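Local structure of exocyst complex component EXO70 (2B1E) at residues 95-100 / 113-118; 99-104 / 156-161; 178-183 / 247-252. The protein works in the secretory pathway as a subunit of the exocyst, the complex that tethers secretory vesicles to sites of exocytosis, and takes part in assembling that complex. One frame throughout, in Å; residues are numbered along the deposited sequence.

Contact 1: residues 95-100 / 113-118; sequences NSIKPF and PYYEDQ
Ile97 is the side chain to follow here, because it wedges between Pro113 and Tyr115 and gives the largest share of the contact. Its CB splits the work between two branches. CG2 stands anti to the backbone N and rests on Pro113, with Ile97 CG2 3.8 Å from Pro113 CB. CG1 stands anti to the carbonyl carbon, beside the backbone N (chi1 -56°), and Ile97 CG1 comes to 3.5 Å from Tyr115 CE1. Beyond it the tip methyl CD1 settles over one face of the Tyr115 ring in a CH-pi contact, 3.7 Å from the ring centroid and 15° off the ring normal, shifted somewhat toward the rim. The same methyl also reaches the backbone, with Ile97 CD1 3.9 Å from Tyr114 CA.

Ser96 meets the same ring in a different way. Its OG sits at the edge, in the ring plane, 3.6 Å from Tyr115 CE1, while it hydrogen-bonds to Ile93 O. The ring is fixed at its far end too: Tyr115 OH hydrogen-bonds to Leu94 O and to Arg147 NH1. An alanine at Tyr115 would probably leave the Ile97 methyl without the aromatic face it lies on, and Leu94 O and Arg147 without their hydroxyl partner. Farther along, Phe100 and Pro113 approach tip to tip, although their closest atoms are modelled too near each other to carry detail.

Within the fold, the loop after helix 66-94 is thus laid against the loop that enters helix 117-132, the two running nearly antiparallel. Helix 136-155 packs on Ile97 through Leu150, helix 180-201 supplies Leu197 against Tyr114 and Tyr115, and Leu120 of helix 117-132 touches both tyrosines.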
# COMPACT_ATOMS: atom_id res chain seq x y z
N ASN A 95 -35.07 -11.45 18.35
CA ASN A 95 -34.13 -12.52 18.67
C ASN A 95 -34.41 -13.85 17.97
O ASN A 95 -33.82 -14.88 18.31
CB ASN A 95 -34.07 -12.71 20.19
CG ASN A 95 -33.32 -11.58 20.87
OD1 ASN A 95 -33.91 -10.62 21.36
ND2 ASN A 95 -32.00 -11.69 20.88
N SER A 96 -35.29 -13.82 16.98
CA SER A 96 -35.60 -15.03 16.22
C SER A 96 -34.35 -15.40 15.41
O SER A 96 -34.17 -16.54 15.01
CB SER A 96 -36.78 -14.78 15.28
OG SER A 96 -36.52 -13.70 14.40
N ILE A 97 -33.48 -14.42 15.18
CA ILE A 97 -32.22 -14.65 14.47
C ILE A 97 -31.16 -14.86 15.54
O ILE A 97 -30.92 -13.96 16.35
CB ILE A 97 -31.79 -13.44 13.61
CG1 ILE A 97 -32.89 -13.07 12.62
CG2 ILE A 97 -30.49 -13.78 12.86
CD1 ILE A 97 -32.46 -12.00 11.60
N LYS A 98 -30.51 -16.03 15.55
CA LYS A 98 -29.49 -16.31 16.55
C LYS A 98 -28.08 -15.96 16.08
O LYS A 98 -27.80 -15.93 14.88
CB LYS A 98 -29.51 -17.79 16.96
CG LYS A 98 -30.90 -18.36 17.22
CD LYS A 98 -31.66 -17.58 18.29
CE LYS A 98 -33.04 -18.21 18.53
NZ LYS A 98 -33.88 -17.45 19.51
N PRO A 99 -27.17 -15.69 17.03
CA PRO A 99 -25.79 -15.35 16.67
C PRO A 99 -25.23 -16.47 15.80
O PRO A 99 -25.55 -17.64 15.99
CB PRO A 99 -25.09 -15.26 18.02
CG PRO A 99 -26.19 -14.78 18.93
CD PRO A 99 -27.36 -15.63 18.49
N PHE A 100 -24.38 -16.11 14.84
CA PHE A 100 -23.81 -17.11 13.96
C PHE A 100 -22.44 -16.67 13.50
O PHE A 100 -22.12 -15.49 13.54
CB PHE A 100 -24.73 -17.31 12.75
CG PHE A 100 -24.79 -16.12 11.84
CD1 PHE A 100 -23.76 -15.87 10.92
CD2 PHE A 100 -25.85 -15.24 11.91
CE1 PHE A 100 -23.80 -14.75 10.10
CE2 PHE A 100 -25.90 -14.11 11.10
CZ PHE A 100 -24.88 -13.86 10.19
N PRO A 113 -28.74 -14.12 7.66
CA PRO A 113 -30.17 -14.33 7.90
C PRO A 113 -30.85 -12.97 7.95
O PRO A 113 -30.21 -11.96 8.25
CB PRO A 113 -30.19 -15.01 9.27
CG PRO A 113 -28.86 -15.66 9.37
CD PRO A 113 -27.93 -14.64 8.76
N TYR A 114 -32.15 -12.93 7.65
CA TYR A 114 -32.89 -11.68 7.70
C TYR A 114 -34.34 -11.99 8.06
O TYR A 114 -34.86 -13.04 7.69
CB TYR A 114 -32.85 -10.97 6.34
CG TYR A 114 -33.29 -9.52 6.40
CD1 TYR A 114 -32.54 -8.57 7.10
CD2 TYR A 114 -34.45 -9.11 5.75
CE1 TYR A 114 -32.94 -7.23 7.14
CE2 TYR A 114 -34.86 -7.78 5.78
CZ TYR A 114 -34.10 -6.85 6.48
OH TYR A 114 -34.50 -5.53 6.49
N TYR A 115 -34.98 -11.08 8.80
CA TYR A 115 -36.37 -11.28 9.22
C TYR A 115 -37.29 -11.44 8.03
O TYR A 115 -37.07 -10.86 6.97
CB TYR A 115 -36.83 -10.09 10.05
CG TYR A 115 -35.97 -9.84 11.27
CD1 TYR A 115 -35.95 -10.75 12.34
CD2 TYR A 115 -35.17 -8.70 11.37
CE1 TYR A 115 -35.16 -10.53 13.47
CE2 TYR A 115 -34.38 -8.47 12.50
CZ TYR A 115 -34.38 -9.38 13.54
OH TYR A 115 -33.62 -9.13 14.66
N GLU A 116 -38.33 -12.25 8.19
CA GLU A 116 -39.28 -12.44 7.10
C GLU A 116 -40.13 -11.19 7.02
O GLU A 116 -40.18 -10.41 7.98
CB GLU A 116 -40.15 -13.68 7.35
CG GLU A 116 -40.73 -13.76 8.75
CD GLU A 116 -41.46 -15.06 9.02
OE1 GLU A 116 -40.92 -16.14 8.69
OE2 GLU A 116 -42.58 -15.00 9.56
N ASP A 117 -40.77 -10.98 5.88
CA ASP A 117 -41.61 -9.80 5.67
C ASP A 117 -42.67 -9.62 6.76
O ASP A 117 -42.90 -8.51 7.24
CB ASP A 117 -42.28 -9.88 4.30
CG ASP A 117 -41.33 -9.56 3.16
OD1 ASP A 117 -40.10 -9.56 3.37
OD2 ASP A 117 -41.83 -9.30 2.05
N GLN A 118 -43.34 -10.71 7.13
CA GLN A 118 -44.37 -10.61 8.16
C GLN A 118 -43.78 -10.16 9.50
O GLN A 118 -44.43 -9.42 10.24
CB GLN A 118 -45.10 -11.95 8.31
CG GLN A 118 -45.76 -12.45 7.03
CD GLN A 118 -44.85 -13.37 6.21
OE1 GLN A 118 -43.62 -13.29 6.27
NE2 GLN A 118 -45.47 -14.26 5.42

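Contact 2: residues 99-104 / 156-161; sequences PFDPQI and AFLEPF
Asp101 and Phe157 bring the two backbones together, their CA atoms 5.3 Å apart, just where the loop 99-101 turns into helix 102-108; from there the chains diverge to 7.3 Å between Gln103 CA and Leu158 CA. The Phe157 ring lies against this turn. Asp101 CB sits over one face of it in a CH-pi contact, 4.0 Å from the centroid and 25° off the normal, and the backbone N of Asp101 is over a face as well. Phe100 O approaches the same ring obliquely, 3.4 Å from Phe157 CD2.

The Asp101 carboxylate continues across the root of the phenylalanine side chain. CG stands anti to the backbone N (chi1 -176°), close to Phe157 CB; of the two carboxylate oxygens OD2 is the nearer, Asp101 OD2 lying 3.3 Å from Phe157 CB, and the carboxylate plane is tilted 37° to the ring. Asp101 is the N-cap of helix 102-108, its OD1 accepting from Gln103 N, but that bond is weak and the placing of OD1 uncertain.

Leu158 uses its two methyls separately. CD1 lies 4.1 Å from Pro102 CB, and CD2 touches Gln103 CB at 3.7 Å, so the leucine straddles the first two residues of the helix. Pro102 also crosses Phe157 at about a right angle.

The loop that follows helix 136-155 therefore covers the start of helix 102-108. Helix 180-201 also packs here: Tyr183 and Ala186 pack on Leu158, Ala186 also on Pro102, and Ser182 OG hydrogen-bonds to Gln103 NE2. Cys154 of helix 136-155 touches Pro102 and Phe100.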
# COMPACT_ATOMS: atom_id res chain seq x y z
N PRO A 99 -27.17 -15.69 17.03
CA PRO A 99 -25.79 -15.35 16.67
C PRO A 99 -25.23 -16.47 15.80
O PRO A 99 -25.55 -17.64 15.99
CB PRO A 99 -25.09 -15.26 18.02
CG PRO A 99 -26.19 -14.78 18.93
CD PRO A 99 -27.36 -15.63 18.49
N PHE A 100 -24.38 -16.11 14.84
CA PHE A 100 -23.81 -17.11 13.96
C PHE A 100 -22.44 -16.67 13.50
O PHE A 100 -22.12 -15.49 13.54
CB PHE A 100 -24.73 -17.31 12.75
CG PHE A 100 -24.79 -16.12 11.84
CD1 PHE A 100 -23.76 -15.87 10.92
CD2 PHE A 100 -25.85 -15.24 11.91
CE1 PHE A 100 -23.80 -14.75 10.10
CE2 PHE A 100 -25.90 -14.11 11.10
CZ PHE A 100 -24.88 -13.86 10.19
N ASP A 101 -21.62 -17.63 13.09
CA ASP A 101 -20.28 -17.33 12.61
C ASP A 101 -20.41 -16.89 11.15
O ASP A 101 -20.75 -17.69 10.29
CB ASP A 101 -19.38 -18.57 12.72
CG ASP A 101 -17.96 -18.28 12.31
OD1 ASP A 101 -17.76 -17.65 11.25
OD2 ASP A 101 -17.03 -18.67 13.05
N PRO A 102 -20.14 -15.61 10.87
CA PRO A 102 -20.23 -15.05 9.52
C PRO A 102 -19.31 -15.75 8.51
O PRO A 102 -19.65 -15.89 7.34
CB PRO A 102 -19.82 -13.59 9.72
CG PRO A 102 -20.14 -13.33 11.17
CD PRO A 102 -19.68 -14.59 11.83
N GLN A 103 -18.15 -16.18 8.99
CA GLN A 103 -17.16 -16.86 8.14
C GLN A 103 -17.77 -18.01 7.35
O GLN A 103 -17.31 -18.31 6.24
CB GLN A 103 -16.00 -17.38 8.99
CG GLN A 103 -14.86 -17.97 8.18
CD GLN A 103 -14.36 -17.02 7.11
OE1 GLN A 103 -14.72 -17.15 5.94
NE2 GLN A 103 -13.54 -16.06 7.52
N ILE A 104 -18.79 -18.66 7.91
CA ILE A 104 -19.45 -19.76 7.22
C ILE A 104 -20.20 -19.22 6.01
O ILE A 104 -20.02 -19.69 4.88
CB ILE A 104 -20.44 -20.49 8.15
CG1 ILE A 104 -19.67 -21.22 9.26
CG2 ILE A 104 -21.31 -21.46 7.34
CD1 ILE A 104 -20.55 -21.82 10.33
N ALA A 156 -18.03 -11.74 17.11
CA ALA A 156 -17.20 -12.37 18.13
C ALA A 156 -16.50 -13.60 17.57
O ALA A 156 -15.42 -13.97 18.02
CB ALA A 156 -18.06 -12.75 19.33
N PHE A 157 -17.13 -14.24 16.59
CA PHE A 157 -16.58 -15.44 15.96
C PHE A 157 -15.34 -15.14 15.11
O PHE A 157 -14.51 -16.02 14.88
CB PHE A 157 -17.64 -16.10 15.08
CG PHE A 157 -18.69 -16.85 15.85
CD1 PHE A 157 -18.41 -18.09 16.41
CD2 PHE A 157 -19.96 -16.31 16.02
CE1 PHE A 157 -19.37 -18.78 17.13
CE2 PHE A 157 -20.94 -17.00 16.74
CZ PHE A 157 -20.64 -18.23 17.30
N LEU A 158 -15.22 -13.89 14.66
CA LEU A 158 -14.09 -13.48 13.82
C LEU A 158 -13.03 -12.71 14.60
O LEU A 158 -11.87 -12.66 14.19
CB LEU A 158 -14.60 -12.61 12.67
CG LEU A 158 -15.73 -13.19 11.83
CD1 LEU A 158 -16.12 -12.19 10.76
CD2 LEU A 158 -15.30 -14.50 11.19
N GLU A 159 -13.43 -12.11 15.72
CA GLU A 159 -12.52 -11.34 16.57
C GLU A 159 -11.20 -12.07 16.84
O GLU A 159 -10.13 -11.47 16.73
CB GLU A 159 -13.21 -11.02 17.90
CG GLU A 159 -12.31 -10.47 18.98
CD GLU A 159 -11.68 -9.14 18.61
OE1 GLU A 159 -12.36 -8.33 17.95
OE2 GLU A 159 -10.52 -8.91 18.99
N PRO A 160 -11.27 -13.36 17.20
CA PRO A 160 -10.06 -14.15 17.48
C PRO A 160 -9.03 -14.12 16.36
O PRO A 160 -7.91 -13.65 16.54
CB PRO A 160 -10.62 -15.56 17.70
CG PRO A 160 -11.96 -15.28 18.30
CD PRO A 160 -12.48 -14.17 17.43
N PHE A 161 -9.43 -14.64 15.20
CA PHE A 161 -8.56 -14.72 14.03
C PHE A 161 -8.13 -13.37 13.46
O PHE A 161 -7.49 -13.31 12.41
CB PHE A 161 -9.26 -15.53 12.94
CG PHE A 161 -9.76 -16.87 13.41
CD1 PHE A 161 -8.87 -17.92 13.63
CD2 PHE A 161 -11.12 -17.08 13.63
CE1 PHE A 161 -9.33 -19.17 14.07
CE2 PHE A 161 -11.59 -18.32 14.06
CZ PHE A 161 -10.69 -19.37 14.28

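Contact 3: residues 178-183 / 247-252; sequences SGMNSY and FELVES
Ser178 meets Glu248 loosely, its CB 4.4 Å from Glu248 OE2, and its own hydroxyl looks after the helix that starts here. Ser178 OG accepts from Met180 N at 3.2 Å in a nearly straight bond of 166°, a cap on the opening turn of helix 180-201.

Met180 makes the apolar contact. Its CG, anti to the backbone N (chi1 -164°), lies 3.8 Å from Leu249 CD2, and the two side chains cross at about a right angle. Leu227 of helix 209-233 packs on the methionine too.

At Asn181 the amide comes near Glu248 without pointing one end at the carboxylate: ND2 is 3.6 Å and OD1 3.7 Å from Glu248 OE2, the two planes 37° apart. This is proximity, not a hydrogen bond; ND2 instead makes a weak bond back to Ser178 O.

Helices 180-201 and 245-259 thus meet through a buried apolar pair flanked by polar groups. Ser252 OG, within this interface, is held by Thr184 and Tyr224. The Glu248 carboxylate may be slightly stabilised by the nearby N-terminal end of helix 180-201, but its bond is from OE1 to Gly176 N, ahead of that helix.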
# COMPACT_ATOMS: atom_id res chain seq x y z
N SER A 178 -4.30 -12.72 6.55
CA SER A 178 -4.80 -12.21 7.82
C SER A 178 -6.31 -12.36 8.00
O SER A 178 -7.06 -12.45 7.03
CB SER A 178 -4.42 -10.74 7.97
OG SER A 178 -4.93 -10.20 9.18
N GLY A 179 -6.73 -12.39 9.26
CA GLY A 179 -8.14 -12.53 9.56
C GLY A 179 -8.85 -11.19 9.55
O GLY A 179 -10.06 -11.11 9.77
N MET A 180 -8.09 -10.13 9.29
CA MET A 180 -8.66 -8.79 9.25
C MET A 180 -9.52 -8.65 7.99
O MET A 180 -10.44 -7.84 7.94
CB MET A 180 -7.54 -7.74 9.23
CG MET A 180 -7.99 -6.33 9.57
SD MET A 180 -8.47 -6.13 11.30
CE MET A 180 -10.18 -6.61 11.23
N ASN A 181 -9.22 -9.47 6.99
CA ASN A 181 -9.95 -9.46 5.73
C ASN A 181 -11.39 -9.95 5.90
O ASN A 181 -12.33 -9.28 5.47
CB ASN A 181 -9.23 -10.32 4.69
CG ASN A 181 -7.81 -9.85 4.42
OD1 ASN A 181 -7.59 -8.68 4.08
ND2 ASN A 181 -6.85 -10.75 4.56
N SER A 182 -11.55 -11.11 6.52
CA SER A 182 -12.89 -11.66 6.75
C SER A 182 -13.66 -10.75 7.69
O SER A 182 -14.80 -10.38 7.42
CB SER A 182 -12.80 -13.06 7.35
OG SER A 182 -12.22 -13.97 6.44
N TYR A 183 -13.03 -10.39 8.81
CA TYR A 183 -13.65 -9.52 9.80
C TYR A 183 -14.23 -8.30 9.10
O TYR A 183 -15.34 -7.86 9.41
CB TYR A 183 -12.61 -9.06 10.83
CG TYR A 183 -13.20 -8.29 11.99
CD1 TYR A 183 -13.58 -8.94 13.17
CD2 TYR A 183 -13.41 -6.91 11.91
CE1 TYR A 183 -14.14 -8.24 14.23
CE2 TYR A 183 -13.97 -6.20 12.97
CZ TYR A 183 -14.33 -6.86 14.12
OH TYR A 183 -14.87 -6.15 15.18
N PHE A 247 -0.75 -2.42 3.62
CA PHE A 247 -1.48 -2.23 2.37
C PHE A 247 -2.87 -2.85 2.47
O PHE A 247 -3.84 -2.30 1.93
CB PHE A 247 -0.72 -2.87 1.19
CG PHE A 247 0.54 -2.15 0.81
CD1 PHE A 247 0.57 -0.76 0.70
CD2 PHE A 247 1.71 -2.87 0.53
CE1 PHE A 247 1.73 -0.10 0.30
CE2 PHE A 247 2.87 -2.22 0.14
CZ PHE A 247 2.88 -0.83 0.02
N GLU A 248 -2.97 -3.98 3.16
CA GLU A 248 -4.26 -4.65 3.32
C GLU A 248 -5.12 -3.95 4.36
O GLU A 248 -6.35 -4.03 4.32
CB GLU A 248 -4.06 -6.11 3.72
CG GLU A 248 -3.29 -6.93 2.70
CD GLU A 248 -3.14 -8.38 3.11
OE1 GLU A 248 -2.28 -9.08 2.53
OE2 GLU A 248 -3.88 -8.84 4.01
N LEU A 249 -4.48 -3.27 5.31
CA LEU A 249 -5.21 -2.53 6.33
C LEU A 249 -5.79 -1.28 5.71
O LEU A 249 -6.92 -0.89 6.00
CB LEU A 249 -4.28 -2.17 7.49
CG LEU A 249 -3.83 -3.33 8.38
CD1 LEU A 249 -2.83 -2.82 9.42
CD2 LEU A 249 -5.04 -3.96 9.07
N VAL A 250 -5.02 -0.63 4.84
CA VAL A 250 -5.48 0.57 4.16
C VAL A 250 -6.75 0.22 3.38
O VAL A 250 -7.71 0.98 3.37
CB VAL A 250 -4.42 1.12 3.18
CG1 VAL A 250 -5.02 2.21 2.30
CG2 VAL A 250 -3.23 1.67 3.96
N GLU A 251 -6.73 -0.94 2.74
CA GLU A 251 -7.87 -1.41 1.96
C GLU A 251 -9.08 -1.65 2.86
O GLU A 251 -10.23 -1.40 2.47
CB GLU A 251 -7.50 -2.71 1.24
CG GLU A 251 -8.67 -3.37 0.52
CD GLU A 251 -8.35 -4.77 0.04
OE1 GLU A 251 -9.29 -5.47 -0.40
OE2 GLU A 251 -7.16 -5.18 0.12
N SER A 252 -8.82 -2.15 4.06
CA SER A 252 -9.87 -2.43 5.03
C SER A 252 -10.59 -1.15 5.44
O SER A 252 -11.80 -1.01 5.24
CB SER A 252 -9.28 -3.10 6.27
OG SER A 252 -10.29 -3.45 7.19

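Overall arrangement
The three contacts lie at successively smaller distances from the centre of this elongated, all-helical chain: about 38, 27 and 12 Å for contacts 1, 2 and 3. Contacts 1 and 2 share Pro99 and Phe100 in the loop between helices 66-94 and 102-108, and their centres are about 17 Å apart. Contact 3 follows in sequence, its centre about 15 Å from that of contact 2 and about 28 Å from that of contact 1. It touches contact 2 directly, since Gln103, Leu158 and Glu159 meet the first turn of helix 180-201, but it does not touch contact 1. Together they join loops and helices along the rod, from its N-terminal part into the Exo70 C-terminal family region.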